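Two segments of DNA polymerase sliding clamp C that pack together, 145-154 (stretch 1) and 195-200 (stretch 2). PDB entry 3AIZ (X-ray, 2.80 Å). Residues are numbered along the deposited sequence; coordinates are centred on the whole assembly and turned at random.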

# COMPACT_ATOMS: atom_id res chain seq x y z
N GLU C 145 13.03 -15.87 4.93
CA GLU C 145 13.04 -14.79 5.90
C GLU C 145 14.47 -14.33 6.18
O GLU C 145 14.72 -13.15 6.42
CB GLU C 145 12.36 -15.22 7.20
CG GLU C 145 12.18 -14.10 8.21
CD GLU C 145 11.40 -14.55 9.43
OE1 GLU C 145 10.86 -15.68 9.41
OE2 GLU C 145 11.32 -13.77 10.40
N ILE C 146 15.41 -15.28 6.13
CA ILE C 146 16.82 -14.96 6.33
C ILE C 146 17.37 -14.20 5.13
O ILE C 146 18.23 -13.33 5.28
CB ILE C 146 17.66 -16.23 6.58
CG1 ILE C 146 17.33 -16.82 7.95
CG2 ILE C 146 19.14 -15.92 6.48
CD1 ILE C 146 18.19 -18.01 8.32
N GLU C 147 16.87 -14.52 3.94
CA GLU C 147 17.26 -13.80 2.74
C GLU C 147 16.80 -12.35 2.82
O GLU C 147 17.53 -11.44 2.43
CB GLU C 147 16.67 -14.47 1.49
CG GLU C 147 17.02 -13.75 0.19
CD GLU C 147 16.21 -14.26 -0.99
OE1 GLU C 147 15.56 -15.31 -0.85
OE2 GLU C 147 16.24 -13.60 -2.05
N ASP C 148 15.58 -12.14 3.32
CA ASP C 148 15.05 -10.80 3.51
C ASP C 148 15.91 -10.02 4.50
O ASP C 148 16.20 -8.84 4.30
CB ASP C 148 13.60 -10.84 3.98
CG ASP C 148 12.63 -11.16 2.85
OD1 ASP C 148 13.03 -11.05 1.67
OD2 ASP C 148 11.47 -11.52 3.14
N ILE C 149 16.30 -10.68 5.59
CA ILE C 149 17.18 -10.07 6.58
C ILE C 149 18.48 -9.63 5.92
O ILE C 149 18.95 -8.51 6.13
CB ILE C 149 17.49 -11.04 7.73
CG1 ILE C 149 16.23 -11.35 8.54
CG2 ILE C 149 18.56 -10.45 8.64
CD1 ILE C 149 16.46 -12.29 9.70
N GLY C 150 19.05 -10.52 5.12
CA GLY C 150 20.28 -10.23 4.41
C GLY C 150 21.51 -10.59 5.22
O GLY C 150 21.42 -10.84 6.42
N GLY C 151 22.66 -10.63 4.55
CA GLY C 151 23.90 -10.96 5.21
C GLY C 151 24.85 -11.68 4.28
O GLY C 151 24.48 -12.07 3.17
N ASP C 152 26.08 -11.88 4.74
CA ASP C 152 27.11 -12.54 3.94
C ASP C 152 27.19 -14.02 4.27
O ASP C 152 27.67 -14.82 3.46
CB ASP C 152 28.47 -11.87 4.17
CG ASP C 152 28.47 -10.41 3.78
OD1 ASP C 152 27.67 -10.02 2.90
OD2 ASP C 152 29.28 -9.64 4.35
N SER C 153 26.72 -14.40 5.45
CA SER C 153 26.84 -15.77 5.92
C SER C 153 25.73 -16.15 6.90
O SER C 153 25.09 -15.29 7.50
CB SER C 153 28.20 -15.98 6.58
OG SER C 153 28.37 -15.10 7.69
N ILE C 154 25.52 -17.45 7.06
CA ILE C 154 24.55 -17.96 8.02
C ILE C 154 25.23 -18.93 8.98
O ILE C 154 25.69 -20.00 8.56
CB ILE C 154 23.40 -18.71 7.33
CG1 ILE C 154 22.68 -17.79 6.33
CG2 ILE C 154 22.42 -19.25 8.36
CD1 ILE C 154 21.53 -18.46 5.62
N SER C 195 29.16 -23.98 12.82
CA SER C 195 29.99 -23.56 11.70
C SER C 195 29.24 -22.54 10.86
O SER C 195 28.02 -22.39 10.98
CB SER C 195 30.41 -24.76 10.85
OG SER C 195 29.28 -25.46 10.37
N VAL C 196 29.97 -21.83 10.00
CA VAL C 196 29.38 -20.77 9.20
C VAL C 196 29.35 -21.15 7.72
O VAL C 196 30.27 -21.79 7.21
CB VAL C 196 30.16 -19.45 9.37
CG1 VAL C 196 29.47 -18.33 8.62
CG2 VAL C 196 30.30 -19.11 10.84
N TYR C 197 28.28 -20.76 7.03
CA TYR C 197 28.13 -21.05 5.61
C TYR C 197 27.64 -19.84 4.84
O TYR C 197 27.02 -18.94 5.41
CB TYR C 197 27.18 -22.23 5.41
CG TYR C 197 27.58 -23.47 6.15
CD1 TYR C 197 28.57 -24.31 5.66
CD2 TYR C 197 26.98 -23.81 7.36
CE1 TYR C 197 28.95 -25.45 6.34
CE2 TYR C 197 27.35 -24.94 8.05
CZ TYR C 197 28.33 -25.76 7.54
OH TYR C 197 28.71 -26.90 8.22
N GLY C 198 27.93 -19.81 3.54
CA GLY C 198 27.50 -18.71 2.69
C GLY C 198 25.99 -18.58 2.68
O GLY C 198 25.27 -19.56 2.48
N LEU C 199 25.51 -17.36 2.89
CA LEU C 199 24.07 -17.11 2.96
C LEU C 199 23.36 -17.43 1.65
O LEU C 199 22.36 -18.15 1.64
CB LEU C 199 23.79 -15.67 3.40
CG LEU C 199 22.34 -15.26 3.64
CD1 LEU C 199 22.26 -14.12 4.65
CD2 LEU C 199 21.64 -14.89 2.35
N GLU C 200 23.88 -16.91 0.55
CA GLU C 200 23.24 -17.08 -0.75
C GLU C 200 23.06 -18.55 -1.14
O GLU C 200 22.03 -18.93 -1.71
CB GLU C 200 24.01 -16.34 -1.85
CG GLU C 200 25.48 -16.72 -1.94
CD GLU C 200 26.17 -16.06 -3.12
OE1 GLU C 200 27.32 -15.60 -2.96
OE2 GLU C 200 25.56 -16.01 -4.21

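Where a strand gives way to a helix, the backbone can finish its pairing with a neighbouring strand while the first helical side chain fills the space beside it. The contact between these two segments of the sliding clamp illustrates the principle.

Backbone hydrogen bonds set the register. Ile154 and Tyr197 form an antiparallel hydrogen-bonded pair: Ile154 N donates to Tyr197 O at 2.7 Å, nearly straight at 169°, and Tyr197 N returns a bond to Ile154 O at 3.1 Å. One residue further along, Ser153 faces Gly198 as a non-hydrogen-bonded pair, its CA lying 3.2 Å from Tyr197 O. Just past the last bridge at this end, a weak bond links Leu199 N to Asp152 O, long at 3.4 Å though well aligned at 175°. Gly198, the N-cap residue, thus sits where strand pairing passes into the helix that Leu199 begins.

Apolar packing centres on Leu199, the residue of either segment most covered by the other. Its CG lies 3.7 Å from Ile154 CG1, so the strand that is paired through its backbone also supplies a hydrophobic neighbour. Its CD1 lies 4.0 Å from CG2 of Ile146, on the helix that precedes the glycines. Apart from these two apolar contacts, Ser153 CB touches Val196 CG1 at 3.4 Å.

The third kind of contact sets a side chain against glycine backbone. After the helix, whose last turn includes the bond from Gly150 N to Ile146 O at 2.9 Å, Gly150 and Gly151 both adopt positive phi angles that call for glycine. Leu199 CD1 comes within 3.7 Å of Gly150 C and 3.4 Å of Gly151 O. A CB on Gly151 would lie only 3.2 Å from Leu199 CD1, so the bare backbone here also leaves room for the leucine.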